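CymD (Pseudomonas putida, PDB 6Z34) forms an outer-membrane channel of the FadL family that takes up monoaromatic hydrocarbons, probably by letting them diffuse laterally out of the barrel wall. Local coordinates at residues M40-H45 and V88-R93; D51-E56 and H423-T428; G78-P83 and A102-G107; R93-V98 and S142-V147; V303-V308 and R334-Y339. All blocks are in the same frame, centred on the assembly; numbering follows the deposited sequence.

How the contacts relate
The five contacts sample the wall of one antiparallel barrel, and they show how a common strand pairing is adapted from place to place. Contacts 1 and 4 lie side by side, their centres about 8 Å apart, and share Arg93 at the turn between strands 80-91 and 94-107. Contact 2 closes the barrel by joining the first strand to the last, and contact 3 adjoins it, centres about 9 Å apart, through backbone bonds from Asp51 to Ala82 and from Ile53 to Tyr80. Strand 80-91 links contact 3 to contact 1 and strand 94-107 links it to contact 4, centres about 30 Å apart in each case. Contact 5 stands apart, its centre about 22 Å from that of contact 3.

Contact 1. Residues M40-H45 and V88-R93; sequences MQEGMH and VWRGER
Gly43, which faces Arg90 across the strands, has a backbone that suits a residue without a side chain: at phi 130° a CB would collide with the carbonyl oxygen of Glu42. Its N still donates to Arg90 O at 2.8 Å, and Gly43 O takes the N of Arg90 in return. From this pair the arginine side chain turns back along the incoming chain. Bends at chi2 (-82°), which places CD, and chi3 (-75°), which places NE, bring NE to Met40 O, which lies at the edge of the guanidinium; the modelled NE distance is too short to be trusted, and the NH1 bond is weak. Glu42 CG lies over one face of the guanidinium, offset toward its rim. The carboxylate does not meet it: Glu42 OE2 is 5.3 Å from Arg90 NH1 and instead receives Glu92 N at 2.6 Å, on its anti side. Here the chain enters the first strand of the FadL-type barrel, 43-58, and pairs with the end of strand 80-91. His45 and Val88 form the next hydrogen-bonded pair. His45 NE2 donates to Gln41 O at 2.7 Å, and its ND1 is hydrogen-bonded with Ser435 OG. Met40 SD packs on Val88 CG1 at 4.0 Å. On the other face of the sheet Met44 makes a Met-aromatic contact, its SD at the edge of the Trp89 indole and its CG 3.7 Å from Trp89 CD1.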
# COMPACT_ATOMS: atom_id res chain seq x y z
N MET A 40 -18.17 -14.10 -7.08
CA MET A 40 -19.16 -13.09 -7.43
C MET A 40 -20.19 -13.64 -8.41
O MET A 40 -19.89 -14.53 -9.20
CB MET A 40 -18.48 -11.86 -8.06
CG MET A 40 -17.42 -11.23 -7.14
SD MET A 40 -16.55 -9.89 -7.97
CE MET A 40 -17.78 -8.59 -7.80
N GLN A 41 -21.40 -13.07 -8.35
CA GLN A 41 -22.47 -13.45 -9.25
C GLN A 41 -22.13 -13.09 -10.69
O GLN A 41 -21.34 -12.18 -10.96
CB GLN A 41 -23.79 -12.78 -8.85
CG GLN A 41 -24.28 -13.12 -7.45
CD GLN A 41 -25.23 -14.31 -7.45
OE1 GLN A 41 -26.35 -14.22 -7.95
NE2 GLN A 41 -24.78 -15.43 -6.90
N GLU A 42 -22.72 -13.83 -11.62
CA GLU A 42 -22.57 -13.54 -13.04
C GLU A 42 -23.21 -12.20 -13.36
O GLU A 42 -24.21 -11.80 -12.76
CB GLU A 42 -23.21 -14.65 -13.88
CG GLU A 42 -22.63 -16.02 -13.63
CD GLU A 42 -23.15 -17.08 -14.61
OE1 GLU A 42 -24.37 -17.31 -14.65
OE2 GLU A 42 -22.33 -17.69 -15.33
N GLY A 43 -22.59 -11.48 -14.31
CA GLY A 43 -23.01 -10.16 -14.74
C GLY A 43 -21.82 -9.21 -14.74
O GLY A 43 -20.66 -9.63 -14.83
N MET A 44 -22.11 -7.92 -14.63
CA MET A 44 -21.09 -6.88 -14.70
C MET A 44 -21.21 -6.00 -13.48
O MET A 44 -22.30 -5.53 -13.14
CB MET A 44 -21.20 -6.06 -15.98
CG MET A 44 -20.76 -6.88 -17.17
SD MET A 44 -19.86 -5.90 -18.33
CE MET A 44 -18.97 -4.92 -17.17
N HIS A 45 -20.07 -5.78 -12.84
CA HIS A 45 -19.98 -5.15 -11.54
C HIS A 45 -19.11 -3.91 -11.66
O HIS A 45 -18.02 -3.96 -12.24
CB HIS A 45 -19.42 -6.13 -10.50
CG HIS A 45 -20.18 -7.44 -10.45
ND1 HIS A 45 -21.24 -7.66 -9.60
CD2 HIS A 45 -20.00 -8.60 -11.13
CE1 HIS A 45 -21.69 -8.89 -9.75
NE2 HIS A 45 -20.96 -9.49 -10.68
N VAL A 88 -15.67 -5.46 -13.13
CA VAL A 88 -15.51 -6.91 -13.16
C VAL A 88 -16.63 -7.53 -14.00
O VAL A 88 -17.81 -7.25 -13.78
CB VAL A 88 -15.52 -7.50 -11.73
CG1 VAL A 88 -15.56 -9.03 -11.78
CG2 VAL A 88 -14.30 -7.02 -10.95
N TRP A 89 -16.24 -8.37 -14.96
CA TRP A 89 -17.18 -9.19 -15.72
C TRP A 89 -17.12 -10.64 -15.21
O TRP A 89 -16.03 -11.21 -15.09
CB TRP A 89 -16.84 -9.11 -17.21
CG TRP A 89 -17.66 -9.98 -18.08
CD1 TRP A 89 -18.84 -9.66 -18.67
CD2 TRP A 89 -17.36 -11.33 -18.48
NE1 TRP A 89 -19.30 -10.72 -19.42
CE2 TRP A 89 -18.42 -11.76 -19.31
CE3 TRP A 89 -16.30 -12.21 -18.22
CZ2 TRP A 89 -18.45 -13.04 -19.88
CZ3 TRP A 89 -16.34 -13.49 -18.80
CH2 TRP A 89 -17.41 -13.88 -19.61
N ARG A 90 -18.28 -11.21 -14.92
CA ARG A 90 -18.42 -12.59 -14.44
C ARG A 90 -19.36 -13.34 -15.36
O ARG A 90 -20.55 -13.01 -15.42
CB ARG A 90 -18.96 -12.63 -13.01
CG ARG A 90 -17.92 -12.92 -11.94
CD ARG A 90 -17.65 -14.41 -11.84
NE ARG A 90 -18.72 -15.13 -11.17
CZ ARG A 90 -18.90 -16.45 -11.29
NH1 ARG A 90 -19.90 -17.05 -10.65
NH2 ARG A 90 -18.08 -17.15 -12.06
N GLY A 91 -18.86 -14.35 -16.06
CA GLY A 91 -19.72 -15.23 -16.83
C GLY A 91 -19.20 -16.65 -16.88
O GLY A 91 -18.00 -16.90 -17.06
N GLU A 92 -20.13 -17.60 -16.75
CA GLU A 92 -19.80 -19.02 -16.79
C GLU A 92 -18.72 -19.27 -15.75
O GLU A 92 -18.93 -18.98 -14.56
CB GLU A 92 -19.38 -19.45 -18.20
CG GLU A 92 -19.02 -20.95 -18.40
CD GLU A 92 -17.56 -21.16 -18.79
OE1 GLU A 92 -17.20 -22.27 -19.25
OE2 GLU A 92 -16.77 -20.21 -18.66
N ARG A 93 -17.55 -19.76 -16.17
CA ARG A 93 -16.45 -20.13 -15.28
C ARG A 93 -15.40 -19.05 -15.12
O ARG A 93 -14.46 -19.24 -14.35
CB ARG A 93 -15.74 -21.39 -15.80
CG ARG A 93 -16.58 -22.66 -15.76
CD ARG A 93 -15.96 -23.74 -16.65
NE ARG A 93 -15.35 -24.83 -15.90
CZ ARG A 93 -15.91 -26.01 -15.69
NH1 ARG A 93 -17.11 -26.27 -16.18
NH2 ARG A 93 -15.28 -26.93 -14.99

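Contact 2. Residues D51-E56 and H423-T428; sequences DIITAE and HSQIVT
Barrel closure is the role of this pairing: the first strand of the FadL-type wall meets the last one, antiparallel, with Ile52, Thr54 and Glu56 in hydrogen-bonded pairs with Thr428, Ile426 and Ser424. At the Glu56 end the regular pattern gains an extra donor. His423 CG stands anti to the backbone N (chi1 -169°), and ND1 gives its hydrogen to Glu56 O at 3.0 Å. The acceptor lies close to the imidazole plane, whereas ND1 sits 42° above the carbonyl plane, on the face opposite to that reached by Ser424 N, 2.9 Å from Glu56 O. An alanine in place of His423 would probably cost Glu56 O one of its two donors here and take from Ala55 CB its packing on the ring carbon CE1. Further along, Ile53 and Val427 lie side by side, CG1 of the isoleucine 3.8 Å from CG2 of the valine, while Ile53 CG2 touches Gln425 CG at 4.0 Å. Strand 43-58 continues the wall by pairing with strand 80-91, strand 422-437 does so with strand 393-404, and Asp51 reaches Ser429 and also Gln14 of helix 10-15.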
# COMPACT_ATOMS: atom_id res chain seq x y z
N ASP A 51 -10.80 5.23 0.48
CA ASP A 51 -10.31 5.17 1.85
C ASP A 51 -9.96 6.58 2.29
O ASP A 51 -9.38 7.36 1.52
CB ASP A 51 -9.08 4.27 1.97
CG ASP A 51 -9.42 2.78 1.89
OD1 ASP A 51 -10.60 2.44 1.66
OD2 ASP A 51 -8.50 1.96 2.05
N ILE A 52 -10.33 6.91 3.52
CA ILE A 52 -10.08 8.21 4.12
C ILE A 52 -9.26 7.94 5.37
O ILE A 52 -9.78 7.44 6.38
CB ILE A 52 -11.39 8.94 4.46
CG1 ILE A 52 -12.37 8.82 3.29
CG2 ILE A 52 -11.10 10.37 4.80
CD1 ILE A 52 -13.50 9.78 3.35
N ILE A 53 -7.97 8.26 5.30
CA ILE A 53 -7.02 7.94 6.35
C ILE A 53 -6.65 9.24 7.06
O ILE A 53 -6.08 10.14 6.44
CB ILE A 53 -5.77 7.25 5.79
CG1 ILE A 53 -6.17 5.94 5.11
CG2 ILE A 53 -4.74 7.01 6.93
CD1 ILE A 53 -5.72 5.83 3.67
N THR A 54 -6.97 9.32 8.34
CA THR A 54 -6.48 10.36 9.23
C THR A 54 -5.57 9.73 10.27
O THR A 54 -5.90 8.69 10.86
CB THR A 54 -7.63 11.10 9.91
OG1 THR A 54 -8.51 10.14 10.52
CG2 THR A 54 -8.40 11.92 8.89
N ALA A 55 -4.42 10.35 10.51
CA ALA A 55 -3.44 9.81 11.44
C ALA A 55 -3.09 10.85 12.49
O ALA A 55 -3.34 12.05 12.33
CB ALA A 55 -2.17 9.36 10.71
N GLU A 56 -2.52 10.36 13.59
CA GLU A 56 -2.13 11.20 14.72
C GLU A 56 -0.90 10.57 15.36
O GLU A 56 -0.80 9.34 15.43
CB GLU A 56 -3.25 11.33 15.76
CG GLU A 56 -2.76 11.50 17.20
CD GLU A 56 -3.80 11.10 18.23
OE1 GLU A 56 -5.01 11.14 17.92
OE2 GLU A 56 -3.40 10.74 19.36
N HIS A 423 1.25 6.11 18.14
CA HIS A 423 0.75 6.32 16.78
C HIS A 423 -0.68 5.81 16.69
O HIS A 423 -0.93 4.63 16.95
CB HIS A 423 1.65 5.63 15.75
CG HIS A 423 1.36 6.03 14.34
ND1 HIS A 423 0.79 7.24 14.02
CD2 HIS A 423 1.54 5.37 13.17
CE1 HIS A 423 0.64 7.32 12.71
NE2 HIS A 423 1.08 6.20 12.17
N SER A 424 -1.60 6.69 16.30
CA SER A 424 -3.02 6.38 16.20
C SER A 424 -3.51 6.68 14.79
O SER A 424 -3.17 7.71 14.20
CB SER A 424 -3.82 7.19 17.23
OG SER A 424 -5.21 7.16 16.95
N GLN A 425 -4.30 5.77 14.23
CA GLN A 425 -4.70 5.92 12.84
C GLN A 425 -6.10 5.36 12.62
O GLN A 425 -6.40 4.24 13.06
CB GLN A 425 -3.70 5.21 11.93
CG GLN A 425 -4.05 5.28 10.47
CD GLN A 425 -3.12 4.46 9.62
OE1 GLN A 425 -3.42 3.31 9.26
NE2 GLN A 425 -1.97 5.04 9.28
N ILE A 426 -6.94 6.14 11.94
CA ILE A 426 -8.32 5.78 11.66
C ILE A 426 -8.50 5.76 10.15
O ILE A 426 -8.26 6.77 9.47
CB ILE A 426 -9.30 6.76 12.31
CG1 ILE A 426 -9.22 6.66 13.84
CG2 ILE A 426 -10.71 6.50 11.82
CD1 ILE A 426 -10.26 7.48 14.56
N VAL A 427 -8.94 4.62 9.63
CA VAL A 427 -9.16 4.43 8.21
C VAL A 427 -10.66 4.21 8.02
O VAL A 427 -11.22 3.20 8.47
CB VAL A 427 -8.37 3.23 7.66
CG1 VAL A 427 -8.64 3.05 6.18
CG2 VAL A 427 -6.89 3.42 7.92
N THR A 428 -11.31 5.17 7.36
CA THR A 428 -12.70 5.06 6.99
C THR A 428 -12.78 4.61 5.54
O THR A 428 -12.16 5.21 4.67
CB THR A 428 -13.42 6.40 7.16
OG1 THR A 428 -13.36 6.80 8.53
CG2 THR A 428 -14.88 6.26 6.77

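Contact 3. Residues G78-P83 and A102-G107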
# COMPACT_ATOMS: atom_id res chain seq x y z
N GLY A 78 -3.76 15.40 8.25
CA GLY A 78 -4.97 15.69 7.51
C GLY A 78 -5.50 14.53 6.70
O GLY A 78 -4.79 13.56 6.40
N PRO A 79 -6.77 14.63 6.31
CA PRO A 79 -7.42 13.53 5.59
C PRO A 79 -6.71 13.15 4.30
O PRO A 79 -6.67 13.93 3.35
CB PRO A 79 -8.82 14.08 5.30
CG PRO A 79 -9.05 15.09 6.35
CD PRO A 79 -7.71 15.73 6.58
N TYR A 80 -6.12 11.96 4.27
CA TYR A 80 -5.67 11.36 3.02
C TYR A 80 -6.82 10.57 2.41
O TYR A 80 -7.55 9.87 3.11
CB TYR A 80 -4.46 10.46 3.26
CG TYR A 80 -3.27 11.22 3.81
CD1 TYR A 80 -2.50 12.03 2.98
CD2 TYR A 80 -2.94 11.16 5.16
CE1 TYR A 80 -1.43 12.74 3.48
CE2 TYR A 80 -1.86 11.87 5.66
CZ TYR A 80 -1.11 12.65 4.81
OH TYR A 80 -0.03 13.36 5.29
N VAL A 81 -6.99 10.72 1.10
CA VAL A 81 -8.08 10.10 0.37
C VAL A 81 -7.47 9.20 -0.69
O VAL A 81 -6.68 9.67 -1.51
CB VAL A 81 -9.01 11.15 -0.26
CG1 VAL A 81 -10.12 10.47 -0.98
CG2 VAL A 81 -9.60 12.03 0.81
N ALA A 82 -7.84 7.92 -0.66
CA ALA A 82 -7.38 6.94 -1.63
C ALA A 82 -8.57 6.35 -2.38
O ALA A 82 -9.30 5.52 -1.81
CB ALA A 82 -6.59 5.84 -0.93
N PRO A 83 -8.82 6.75 -3.62
CA PRO A 83 -9.95 6.19 -4.38
C PRO A 83 -9.64 4.81 -4.95
O PRO A 83 -8.49 4.43 -5.18
CB PRO A 83 -10.16 7.19 -5.52
CG PRO A 83 -8.86 7.97 -5.61
CD PRO A 83 -8.25 7.96 -4.25
N ALA A 102 -5.54 3.07 -5.34
CA ALA A 102 -4.59 4.07 -4.93
C ALA A 102 -4.33 3.93 -3.44
O ALA A 102 -5.22 3.55 -2.67
CB ALA A 102 -5.10 5.48 -5.25
N SER A 103 -3.10 4.24 -3.05
CA SER A 103 -2.75 4.36 -1.64
C SER A 103 -1.94 5.63 -1.45
O SER A 103 -1.14 6.01 -2.31
CB SER A 103 -1.97 3.13 -1.13
OG SER A 103 -0.64 3.12 -1.59
N ASP A 104 -2.17 6.28 -0.31
CA ASP A 104 -1.61 7.58 0.04
C ASP A 104 -1.25 7.56 1.51
O ASP A 104 -2.00 7.00 2.33
CB ASP A 104 -2.64 8.69 -0.24
CG ASP A 104 -2.01 10.03 -0.57
OD1 ASP A 104 -0.78 10.19 -0.40
OD2 ASP A 104 -2.76 10.95 -0.98
N GLY A 105 -0.12 8.16 1.85
CA GLY A 105 0.30 8.25 3.24
C GLY A 105 1.71 8.80 3.32
O GLY A 105 2.41 8.93 2.31
N VAL A 106 2.12 9.11 4.55
CA VAL A 106 3.38 9.79 4.80
C VAL A 106 4.14 9.08 5.91
O VAL A 106 3.55 8.60 6.88
CB VAL A 106 3.17 11.28 5.16
CG1 VAL A 106 2.41 11.41 6.46
CG2 VAL A 106 4.50 11.99 5.25
N GLY A 107 5.47 9.01 5.76
CA GLY A 107 6.34 8.45 6.77
C GLY A 107 7.23 9.50 7.40
O GLY A 107 7.32 10.65 6.96
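Tyr80 meets Asp104 and Val106 where the two segments share one backbone bond, Ala102 N to Pro83 O at 3.3 Å. Chi1 of -62° sets its CG anti to the carbonyl carbon, and the ring beyond it reaches strand 94-107. There it crosses the Asp104 side chain at about a right angle, Tyr80 CD1 lying 4.1 Å from Asp104 CG, with ring and carboxylate planes 60° apart. The phenol oxygen reaches Val106, whose CG1 takes the crowded position between backbone N and carbonyl carbon (chi1 64°); Tyr80 OH is 3.3 Å from that CG1 and hydrogen-bonds to Asn76 O. Asp104 instead directs OD2 to a salt bridge with Arg133. Ala82 CB presses on Ala102 O at 3.2 Å. So sparse a pairing is consistent with the lateral opening of FadL channels at their third strand. At the same level each strand stays paired on its other side, 80-91 with 43-58 and 94-107 with 131-146, and Phe4 touches Ala82 and Ser103.

Contact 4. Residues R93-V98 and S142-V147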
# COMPACT_ATOMS: atom_id res chain seq x y z
N ARG A 93 -17.55 -19.76 -16.17
CA ARG A 93 -16.45 -20.13 -15.28
C ARG A 93 -15.40 -19.05 -15.12
O ARG A 93 -14.46 -19.24 -14.35
CB ARG A 93 -15.74 -21.39 -15.80
CG ARG A 93 -16.58 -22.66 -15.76
CD ARG A 93 -15.96 -23.74 -16.65
NE ARG A 93 -15.35 -24.83 -15.90
CZ ARG A 93 -15.91 -26.01 -15.69
NH1 ARG A 93 -17.11 -26.27 -16.18
NH2 ARG A 93 -15.28 -26.93 -14.99
N TYR A 94 -15.52 -17.93 -15.83
CA TYR A 94 -14.47 -16.93 -15.87
C TYR A 94 -14.92 -15.67 -15.15
O TYR A 94 -16.11 -15.36 -15.08
CB TYR A 94 -14.07 -16.56 -17.30
CG TYR A 94 -13.33 -17.64 -18.06
CD1 TYR A 94 -14.02 -18.67 -18.69
CD2 TYR A 94 -11.95 -17.60 -18.18
CE1 TYR A 94 -13.33 -19.66 -19.40
CE2 TYR A 94 -11.26 -18.58 -18.87
CZ TYR A 94 -11.94 -19.60 -19.48
OH TYR A 94 -11.23 -20.55 -20.19
N ALA A 95 -13.92 -14.97 -14.60
CA ALA A 95 -14.06 -13.59 -14.17
C ALA A 95 -12.94 -12.80 -14.82
O ALA A 95 -11.82 -13.30 -14.92
CB ALA A 95 -13.95 -13.46 -12.66
N LEU A 96 -13.28 -11.60 -15.31
CA LEU A 96 -12.33 -10.66 -15.89
C LEU A 96 -12.48 -9.34 -15.17
O LEU A 96 -13.61 -8.88 -14.93
CB LEU A 96 -12.55 -10.43 -17.37
CG LEU A 96 -12.56 -11.69 -18.23
CD1 LEU A 96 -13.09 -11.33 -19.63
CD2 LEU A 96 -11.19 -12.31 -18.30
N GLY A 97 -11.36 -8.72 -14.84
CA GLY A 97 -11.40 -7.52 -14.03
C GLY A 97 -10.31 -6.55 -14.43
O GLY A 97 -9.24 -6.94 -14.92
N VAL A 98 -10.59 -5.28 -14.19
CA VAL A 98 -9.58 -4.24 -14.24
C VAL A 98 -9.99 -3.20 -13.20
O VAL A 98 -11.16 -3.09 -12.85
CB VAL A 98 -9.46 -3.63 -15.66
CG1 VAL A 98 -10.76 -2.98 -16.05
CG2 VAL A 98 -8.29 -2.62 -15.74
N SER A 142 -6.90 -8.53 -14.41
CA SER A 142 -7.14 -9.69 -13.56
C SER A 142 -8.09 -10.65 -14.25
O SER A 142 -8.97 -10.25 -15.02
CB SER A 142 -7.72 -9.28 -12.22
OG SER A 142 -7.63 -10.34 -11.28
N ALA A 143 -7.89 -11.93 -13.96
CA ALA A 143 -8.73 -12.99 -14.51
C ALA A 143 -8.80 -14.11 -13.49
O ALA A 143 -7.88 -14.30 -12.69
CB ALA A 143 -8.18 -13.51 -15.84
N ALA A 144 -9.90 -14.86 -13.52
CA ALA A 144 -10.06 -15.99 -12.62
C ALA A 144 -10.89 -17.06 -13.31
O ALA A 144 -11.64 -16.79 -14.26
CB ALA A 144 -10.70 -15.55 -11.29
N TYR A 145 -10.73 -18.30 -12.84
CA TYR A 145 -11.30 -19.44 -13.53
C TYR A 145 -11.65 -20.51 -12.51
O TYR A 145 -10.84 -20.81 -11.63
CB TYR A 145 -10.33 -19.99 -14.58
CG TYR A 145 -10.85 -21.19 -15.35
CD1 TYR A 145 -11.85 -21.05 -16.32
CD2 TYR A 145 -10.34 -22.47 -15.12
CE1 TYR A 145 -12.32 -22.15 -17.03
CE2 TYR A 145 -10.81 -23.59 -15.82
CZ TYR A 145 -11.81 -23.42 -16.77
OH TYR A 145 -12.28 -24.50 -17.48
N GLN A 146 -12.87 -21.05 -12.63
CA GLN A 146 -13.30 -22.21 -11.84
C GLN A 146 -12.82 -23.46 -12.56
O GLN A 146 -13.40 -23.86 -13.57
CB GLN A 146 -14.81 -22.26 -11.67
CG GLN A 146 -15.37 -21.38 -10.58
CD GLN A 146 -16.89 -21.37 -10.61
OE1 GLN A 146 -17.49 -21.48 -11.67
NE2 GLN A 146 -17.51 -21.23 -9.44
N VAL A 147 -11.75 -24.07 -12.04
CA VAL A 147 -11.29 -25.33 -12.61
C VAL A 147 -12.36 -26.41 -12.44
O VAL A 147 -12.70 -27.13 -13.38
CB VAL A 147 -9.96 -25.75 -11.97
CG1 VAL A 147 -9.58 -27.12 -12.47
CG2 VAL A 147 -8.86 -24.68 -12.28
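Arg93 crosses the Tyr145 side chain obliquely, and its contacts can be followed atom by atom. Arg93 CB lies 3.7 Å from Tyr145 CE1. CG comes within 4.0 Å of Gln146 O, and CD is 3.8 Å from Tyr145 OH. The bend at chi3 (108°) then sets NE to donate to Gln146 O at 3.2 Å, nearly in line with the carbonyl bond, the acceptor tilted somewhat from the guanidinium plane. At the tip NH2 donates to Val147 O at 3.0 Å; that oxygen lies in the guanidinium plane, while NH2 stands above the plane of the carbonyl. An alanine at Arg93 would probably leave the carbonyls of Gln146 and Val147 without these donors and the turn after the strand less firmly tied. Next along, Tyr94 and Tyr145 form an oblique aromatic pair, their planes 52° apart, with Tyr145 CD1 over the centre of the Tyr94 ring, 3.4 Å above its plane. These tyrosines, with Trp89 beside Tyr94, are consistent with the aromatic belt of outer-membrane barrels. On the other face Ala95 and Ala144 form a hydrogen-bonded pair, Ala95 CB and Ala144 CB meeting at 4.1 Å, and Leu37 of the N-terminal part touches Ala95. Strand 94-107 lies between 80-91 and 131-146; from the latter Ser142 OG bonds to Ser156 OG on strand 151-171.

Contact 5. Residues V303-V308 and R334-Y339; sequences VYWSDV and RDTNVY
Val303 and Thr336 form one antiparallel hydrogen-bonded pair, Val303 N donating to Thr336 O at 2.7 Å and Thr336 N to Val303 O at 3.0 Å. It is the last pair between barrel strands 294-303 and 336-347 of the FadL-type wall before the chain leaves strand 294-303 for a loop. At this exit the chain turns, and Val308 N closes on Trp305 O within the loop. Asp335 then takes over from the backbone. Its OD1 receives Ser306 N at 2.9 Å, nearly along its own C-O bond. The hydroxyl Ser306 OG, set between the backbone N and carbonyl carbon (chi1 72°), lies 2.8 Å from the same Asp335 OD1, with Asp307 OD2 also close by. The like charges of the two carboxylates would probably repel somewhat, and Arg302, which makes a salt bridge to Asp335 OD2, would offset part of this. That OD2 also approaches Tyr304 CD1 at 3.4 Å, the carboxylate and the phenol ring almost perpendicular at 88°. Trp305 lies beside Thr336, pointing the same way, and packs its CB against Arg334 O at 3.2 Å. Pro279 touches both Val303 and Trp305, and Val303 CG1 stands 3.3 Å above the plane of the Trp305 indole, offset toward its rim.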
# COMPACT_ATOMS: atom_id res chain seq x y z
N VAL A 303 5.13 -10.92 4.83
CA VAL A 303 5.67 -9.96 3.87
C VAL A 303 7.19 -10.07 3.89
O VAL A 303 7.80 -10.04 4.96
CB VAL A 303 5.22 -8.52 4.19
CG1 VAL A 303 5.97 -7.54 3.33
CG2 VAL A 303 3.72 -8.34 3.98
N TYR A 304 7.79 -10.22 2.72
CA TYR A 304 9.20 -10.60 2.62
C TYR A 304 10.08 -9.38 2.37
O TYR A 304 10.70 -9.22 1.32
CB TYR A 304 9.38 -11.66 1.54
CG TYR A 304 8.70 -12.98 1.83
CD1 TYR A 304 9.27 -13.90 2.70
CD2 TYR A 304 7.48 -13.30 1.23
CE1 TYR A 304 8.65 -15.11 2.97
CE2 TYR A 304 6.85 -14.50 1.50
CZ TYR A 304 7.44 -15.40 2.37
OH TYR A 304 6.82 -16.59 2.64
N TRP A 305 10.15 -8.51 3.38
CA TRP A 305 11.10 -7.40 3.33
C TRP A 305 12.54 -7.87 3.25
O TRP A 305 13.37 -7.23 2.59
CB TRP A 305 10.93 -6.51 4.57
CG TRP A 305 9.58 -5.92 4.73
CD1 TRP A 305 8.59 -6.35 5.57
CD2 TRP A 305 9.06 -4.76 4.07
NE1 TRP A 305 7.49 -5.54 5.47
CE2 TRP A 305 7.75 -4.56 4.55
CE3 TRP A 305 9.58 -3.88 3.12
CZ2 TRP A 305 6.95 -3.51 4.11
CZ3 TRP A 305 8.78 -2.83 2.68
CH2 TRP A 305 7.48 -2.65 3.18
N SER A 306 12.88 -8.99 3.90
CA SER A 306 14.29 -9.38 3.98
C SER A 306 14.86 -9.69 2.60
O SER A 306 16.07 -9.53 2.39
CB SER A 306 14.45 -10.60 4.90
OG SER A 306 13.95 -11.78 4.30
N ASP A 307 14.02 -10.10 1.65
CA ASP A 307 14.48 -10.44 0.31
C ASP A 307 14.44 -9.26 -0.65
O ASP A 307 14.76 -9.43 -1.83
CB ASP A 307 13.68 -11.61 -0.25
CG ASP A 307 13.94 -12.90 0.51
OD1 ASP A 307 14.35 -13.89 -0.13
OD2 ASP A 307 13.76 -12.91 1.75
N VAL A 308 14.06 -8.08 -0.19
CA VAL A 308 14.39 -6.84 -0.88
C VAL A 308 15.82 -6.48 -0.48
O VAL A 308 16.07 -6.11 0.67
CB VAL A 308 13.43 -5.70 -0.52
CG1 VAL A 308 13.94 -4.36 -1.08
CG2 VAL A 308 12.07 -6.00 -1.02
N ARG A 334 13.18 -6.44 8.14
CA ARG A 334 12.97 -7.86 8.40
C ARG A 334 11.57 -8.25 7.93
O ARG A 334 10.72 -7.39 7.68
CB ARG A 334 13.18 -8.18 9.89
CG ARG A 334 14.47 -7.61 10.53
CD ARG A 334 14.38 -6.11 10.82
NE ARG A 334 15.63 -5.55 11.35
CZ ARG A 334 16.54 -4.92 10.62
NH1 ARG A 334 16.35 -4.79 9.31
NH2 ARG A 334 17.64 -4.43 11.18
N ASP A 335 11.34 -9.55 7.79
CA ASP A 335 10.03 -10.00 7.35
C ASP A 335 8.97 -9.57 8.36
O ASP A 335 9.26 -9.28 9.53
CB ASP A 335 10.01 -11.52 7.18
CG ASP A 335 10.75 -11.97 5.94
OD1 ASP A 335 11.38 -11.11 5.28
OD2 ASP A 335 10.74 -13.18 5.63
N THR A 336 7.73 -9.48 7.89
CA THR A 336 6.59 -9.13 8.72
C THR A 336 5.56 -10.24 8.63
O THR A 336 5.33 -10.80 7.55
CB THR A 336 5.97 -7.80 8.27
OG1 THR A 336 6.97 -6.78 8.30
CG2 THR A 336 4.86 -7.39 9.21
N ASN A 337 4.98 -10.59 9.78
CA ASN A 337 3.81 -11.46 9.84
C ASN A 337 2.59 -10.61 10.14
O ASN A 337 2.65 -9.65 10.92
CB ASN A 337 3.93 -12.53 10.91
CG ASN A 337 5.05 -13.49 10.64
OD1 ASN A 337 4.87 -14.47 9.93
ND2 ASN A 337 6.19 -13.24 11.24
N VAL A 338 1.48 -10.97 9.51
CA VAL A 338 0.20 -10.35 9.81
C VAL A 338 -0.82 -11.45 10.01
O VAL A 338 -0.86 -12.43 9.27
CB VAL A 338 -0.25 -9.38 8.69
CG1 VAL A 338 -1.56 -8.74 9.07
CG2 VAL A 338 0.82 -8.32 8.46
N TYR A 339 -1.65 -11.28 11.04
CA TYR A 339 -2.76 -12.17 11.32
C TYR A 339 -4.03 -11.35 11.26
O TYR A 339 -4.11 -10.30 11.91
CB TYR A 339 -2.62 -12.82 12.69
CG TYR A 339 -1.32 -13.55 12.90
CD1 TYR A 339 -1.19 -14.89 12.54
CD2 TYR A 339 -0.23 -12.91 13.49
CE1 TYR A 339 0.01 -15.57 12.75
CE2 TYR A 339 0.96 -13.58 13.71
CZ TYR A 339 1.07 -14.91 13.34
OH TYR A 339 2.25 -15.57 13.55